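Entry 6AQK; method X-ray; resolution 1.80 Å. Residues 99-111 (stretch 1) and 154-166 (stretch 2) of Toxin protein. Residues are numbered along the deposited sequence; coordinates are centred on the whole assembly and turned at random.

Stretch 1 99-111: VNETFRGDTPVIS
Stretch 2 (154-166) GYVSGKTIMWHFD

Strands 101-106 and 161-166 pair antiparallel, their directions 163° apart and their axes 4.5 Å apart at closest. Glu-101 lies opposite Asp-166 and Asp-106 opposite Ile-161. Both strands are extended, with phi from -161° to -93° and psi from 108° to 171°. The stretches bury 935 Å² between them.

Past Gly-154, out of reach, Val-156 (chi1 t) is the first side chain to meet stretch 1, its CG1 4.0 Å from Gly-105 N. Lys-159 (m, m, t, m) lays CG 3.6 Å from Gly-105 C and turns its end away, NZ bonding Tyr-155 O at 3.1 Å. Glycine suits this place: a CB on Gly-105 would clash with Lys-159 CG and Val-156 O.

Ile-161 opens the ladder. Its N reaches Asp-106 O at 2.9 Å, and Asp-106 N reaches Ile-161 O at 2.8 Å. The buried Ile-161 side chain (m, t) fills an apolar spot, its CD1 3.8 Å from Ile-110 CG1.

Met-162 (t, t, p) points to the opposite face. Its CE meets the edge of the Phe-103 ring, 3.7 Å from CD2.

Trp-163 (m, chi2 71°) shares the face of Ile-161. Trp-163 N donates to Arg-104 O at 2.7 Å; Arg-104 N donates to Trp-163 O at 3.1 Å. Its indole suits two partners: the ring packs on Ile-110, and Trp-163 NE1 donates to Asp-106 OD2 at 2.8 Å. Extended Arg-104 (t, t, t) also binds this carboxylate, NE to Asp-106 OD2 at 2.8 Å, in a salt bridge. Asp-106 (chi1 -87°) thus accepts from both strands.

His-164 (t) returns to the Met-162 face, serving a carboxylate and a ring. His-164 NE2 donates to Glu-101 OE2 at 2.9 Å; Glu-101 is p, t. Its ring lies nearly parallel to Phe-103 (m, chi2 89°), slid apart, centroids 4.8 Å apart.

Phe-165 (m, chi2 -60°) is buried. Its N donates to Thr-102 O at 2.9 Å, and Thr-102 N to Phe-165 O at 3.1 Å.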

# COMPACT_ATOMS: atom_id res chain seq x y z
N VAL A 99 15.85 4.46 -7.12
CA VAL A 99 16.23 3.06 -6.90
C VAL A 99 15.51 2.21 -7.94
O VAL A 99 14.51 2.63 -8.48
CB VAL A 99 15.95 2.62 -5.43
CG1 VAL A 99 16.91 3.32 -4.50
CG2 VAL A 99 14.49 2.92 -5.03
N ASN A 100 16.02 1.02 -8.18
CA ASN A 100 15.47 0.02 -9.11
C ASN A 100 14.36 -0.84 -8.53
O ASN A 100 13.62 -1.45 -9.27
CB ASN A 100 16.55 -0.99 -9.57
CG ASN A 100 17.59 -0.37 -10.46
OD1 ASN A 100 17.31 0.59 -11.21
ND2 ASN A 100 18.83 -0.90 -10.36
N GLU A 101 14.28 -0.86 -7.22
CA GLU A 101 13.41 -1.83 -6.51
C GLU A 101 13.14 -1.32 -5.09
O GLU A 101 13.99 -0.68 -4.46
CB GLU A 101 14.00 -3.26 -6.49
CG GLU A 101 15.36 -3.33 -5.85
CD GLU A 101 16.03 -4.71 -5.84
OE1 GLU A 101 17.09 -4.76 -5.15
OE2 GLU A 101 15.55 -5.69 -6.46
N THR A 102 11.95 -1.64 -4.63
CA THR A 102 11.54 -1.35 -3.25
C THR A 102 10.73 -2.55 -2.72
O THR A 102 10.49 -3.54 -3.45
CB THR A 102 10.72 -0.11 -3.12
OG1 THR A 102 9.46 -0.28 -3.80
CG2 THR A 102 11.45 1.04 -3.59
N PHE A 103 10.44 -2.53 -1.42
CA PHE A 103 9.91 -3.60 -0.71
C PHE A 103 8.89 -3.10 0.24
O PHE A 103 9.00 -2.00 0.78
CB PHE A 103 10.99 -4.40 0.11
CG PHE A 103 12.13 -4.83 -0.74
CD1 PHE A 103 13.22 -3.98 -0.91
CD2 PHE A 103 12.13 -6.06 -1.34
CE1 PHE A 103 14.23 -4.32 -1.79
CE2 PHE A 103 13.18 -6.44 -2.19
CZ PHE A 103 14.23 -5.55 -2.41
N ARG A 104 7.87 -3.92 0.41
CA ARG A 104 6.82 -3.63 1.40
C ARG A 104 6.40 -4.83 2.20
O ARG A 104 6.18 -5.89 1.67
CB ARG A 104 5.57 -3.07 0.66
CG ARG A 104 4.44 -2.74 1.62
CD ARG A 104 3.29 -2.06 0.85
NE ARG A 104 2.12 -1.99 1.71
CZ ARG A 104 1.81 -0.98 2.52
NH1 ARG A 104 2.51 0.14 2.56
NH2 ARG A 104 0.76 -1.09 3.26
N GLY A 105 6.14 -4.61 3.51
CA GLY A 105 5.64 -5.61 4.39
C GLY A 105 4.19 -5.35 4.68
O GLY A 105 3.80 -4.21 4.86
N ASP A 106 3.37 -6.38 4.59
CA ASP A 106 1.93 -6.31 4.95
C ASP A 106 1.56 -7.53 5.83
O ASP A 106 2.09 -8.65 5.69
CB ASP A 106 0.99 -6.22 3.71
CG ASP A 106 0.75 -4.77 3.20
OD1 ASP A 106 0.42 -3.86 4.04
OD2 ASP A 106 0.92 -4.54 1.98
N THR A 107 0.58 -7.30 6.66
CA THR A 107 -0.04 -8.36 7.39
C THR A 107 -1.08 -9.09 6.54
O THR A 107 -1.46 -8.62 5.43
CB THR A 107 -0.77 -7.84 8.65
OG1 THR A 107 -1.98 -7.22 8.26
CG2 THR A 107 0.12 -6.88 9.44
N PRO A 108 -1.60 -10.22 7.04
CA PRO A 108 -2.56 -10.98 6.25
C PRO A 108 -3.88 -10.23 6.03
O PRO A 108 -4.64 -10.65 5.21
CB PRO A 108 -2.76 -12.27 7.07
CG PRO A 108 -1.41 -12.47 7.66
CD PRO A 108 -0.97 -11.10 8.07
N VAL A 109 -4.12 -9.12 6.74
CA VAL A 109 -5.35 -8.28 6.50
C VAL A 109 -5.54 -7.94 5.01
O VAL A 109 -6.69 -7.73 4.58
CB VAL A 109 -5.29 -6.93 7.27
CG1 VAL A 109 -6.52 -6.07 6.98
CG2 VAL A 109 -5.25 -7.17 8.75
N ILE A 110 -4.46 -7.79 4.25
CA ILE A 110 -4.58 -7.38 2.87
C ILE A 110 -5.20 -8.44 1.94
O ILE A 110 -5.65 -8.11 0.86
CB ILE A 110 -3.22 -6.81 2.27
CG1 ILE A 110 -2.19 -7.91 2.07
CG2 ILE A 110 -2.72 -5.60 3.09
CD1 ILE A 110 -1.08 -7.49 1.14
N SER A 111 -5.23 -9.70 2.38
CA SER A 111 -5.96 -10.73 1.64
C SER A 111 -7.44 -10.32 1.48
O SER A 111 -8.04 -10.56 0.45
CB SER A 111 -5.75 -12.12 2.30
OG SER A 111 -6.19 -12.09 3.65
N GLY A 154 12.76 -2.86 10.04
CA GLY A 154 12.07 -3.73 11.00
C GLY A 154 10.57 -3.81 10.74
O GLY A 154 9.91 -4.75 11.15
N TYR A 155 10.04 -2.79 10.09
CA TYR A 155 8.64 -2.74 9.77
C TYR A 155 8.33 -3.59 8.50
O TYR A 155 7.20 -3.88 8.23
CB TYR A 155 8.19 -1.29 9.65
CG TYR A 155 8.88 -0.45 8.58
CD1 TYR A 155 8.43 -0.47 7.25
CD2 TYR A 155 9.97 0.40 8.91
CE1 TYR A 155 9.04 0.33 6.28
CE2 TYR A 155 10.59 1.19 7.94
CZ TYR A 155 10.13 1.15 6.63
OH TYR A 155 10.72 1.95 5.66
N VAL A 156 9.33 -3.97 7.75
CA VAL A 156 9.11 -4.91 6.65
C VAL A 156 9.39 -6.36 7.06
O VAL A 156 8.64 -7.30 6.71
CB VAL A 156 10.05 -4.55 5.50
CG1 VAL A 156 9.94 -5.58 4.40
CG2 VAL A 156 9.72 -3.15 4.98
N SER A 157 10.54 -6.57 7.73
CA SER A 157 11.11 -7.92 7.86
C SER A 157 10.30 -8.93 8.66
O SER A 157 10.46 -10.13 8.42
CB SER A 157 12.55 -7.84 8.44
OG SER A 157 12.42 -7.39 9.77
N GLY A 158 9.45 -8.47 9.57
CA GLY A 158 8.65 -9.37 10.34
C GLY A 158 7.25 -9.63 9.82
O GLY A 158 6.54 -10.37 10.45
N LYS A 159 6.85 -9.03 8.68
CA LYS A 159 5.51 -9.16 8.13
C LYS A 159 5.31 -10.44 7.38
O LYS A 159 6.23 -10.94 6.73
CB LYS A 159 5.21 -7.99 7.17
CG LYS A 159 5.29 -6.66 7.85
CD LYS A 159 4.01 -6.36 8.52
CE LYS A 159 3.94 -4.91 9.06
NZ LYS A 159 4.95 -4.80 10.13
N THR A 160 4.08 -10.94 7.44
CA THR A 160 3.75 -12.20 6.81
C THR A 160 3.89 -12.14 5.28
O THR A 160 4.27 -13.15 4.63
CB THR A 160 2.36 -12.69 7.27
OG1 THR A 160 2.35 -12.77 8.70
CG2 THR A 160 2.00 -14.06 6.69
N ILE A 161 3.54 -11.01 4.69
CA ILE A 161 3.55 -10.84 3.24
C ILE A 161 4.59 -9.77 2.92
O ILE A 161 4.65 -8.71 3.57
CB ILE A 161 2.15 -10.40 2.73
CG1 ILE A 161 1.14 -11.49 3.11
CG2 ILE A 161 2.15 -10.13 1.22
CD1 ILE A 161 -0.30 -11.09 3.05
N MET A 162 5.41 -10.03 1.92
CA MET A 162 6.32 -9.01 1.45
C MET A 162 6.11 -8.82 -0.05
O MET A 162 6.06 -9.78 -0.82
CB MET A 162 7.79 -9.35 1.68
CG MET A 162 8.73 -8.20 1.36
SD MET A 162 10.53 -8.62 1.34
CE MET A 162 10.58 -9.28 -0.30
N TRP A 163 6.01 -7.58 -0.48
CA TRP A 163 6.06 -7.26 -1.87
C TRP A 163 7.48 -6.92 -2.30
O TRP A 163 8.21 -6.25 -1.60
CB TRP A 163 5.22 -6.02 -2.16
CG TRP A 163 3.81 -5.95 -1.67
CD1 TRP A 163 3.39 -5.81 -0.38
CD2 TRP A 163 2.59 -5.91 -2.50
NE1 TRP A 163 2.01 -5.70 -0.33
CE2 TRP A 163 1.49 -5.74 -1.60
CE3 TRP A 163 2.32 -6.01 -3.86
CZ2 TRP A 163 0.18 -5.63 -2.04
CZ3 TRP A 163 1.02 -5.88 -4.30
CH2 TRP A 163 -0.04 -5.73 -3.38
N HIS A 164 7.84 -7.35 -3.50
CA HIS A 164 9.11 -7.00 -4.10
C HIS A 164 8.77 -6.32 -5.39
O HIS A 164 8.31 -6.96 -6.34
CB HIS A 164 9.94 -8.25 -4.35
CG HIS A 164 11.27 -7.96 -4.96
ND1 HIS A 164 12.09 -8.95 -5.43
CD2 HIS A 164 11.90 -6.79 -5.20
CE1 HIS A 164 13.20 -8.40 -5.90
NE2 HIS A 164 13.11 -7.09 -5.76
N PHE A 165 9.00 -5.01 -5.39
CA PHE A 165 8.68 -4.12 -6.50
C PHE A 165 9.88 -3.88 -7.38
O PHE A 165 10.95 -3.51 -6.92
CB PHE A 165 8.20 -2.82 -5.96
CG PHE A 165 6.83 -2.93 -5.30
CD1 PHE A 165 5.72 -3.35 -6.02
CD2 PHE A 165 6.67 -2.60 -3.98
CE1 PHE A 165 4.49 -3.50 -5.41
CE2 PHE A 165 5.47 -2.77 -3.38
CZ PHE A 165 4.38 -3.17 -4.07
N ASP A 166 9.67 -4.15 -8.65
CA ASP A 166 10.56 -3.71 -9.73
C ASP A 166 10.06 -2.37 -10.27
O ASP A 166 8.95 -2.29 -10.80
CB ASP A 166 10.56 -4.82 -10.81
CG ASP A 166 11.38 -4.47 -12.03
OD1 ASP A 166 12.20 -3.54 -11.97
OD2 ASP A 166 11.20 -5.17 -13.06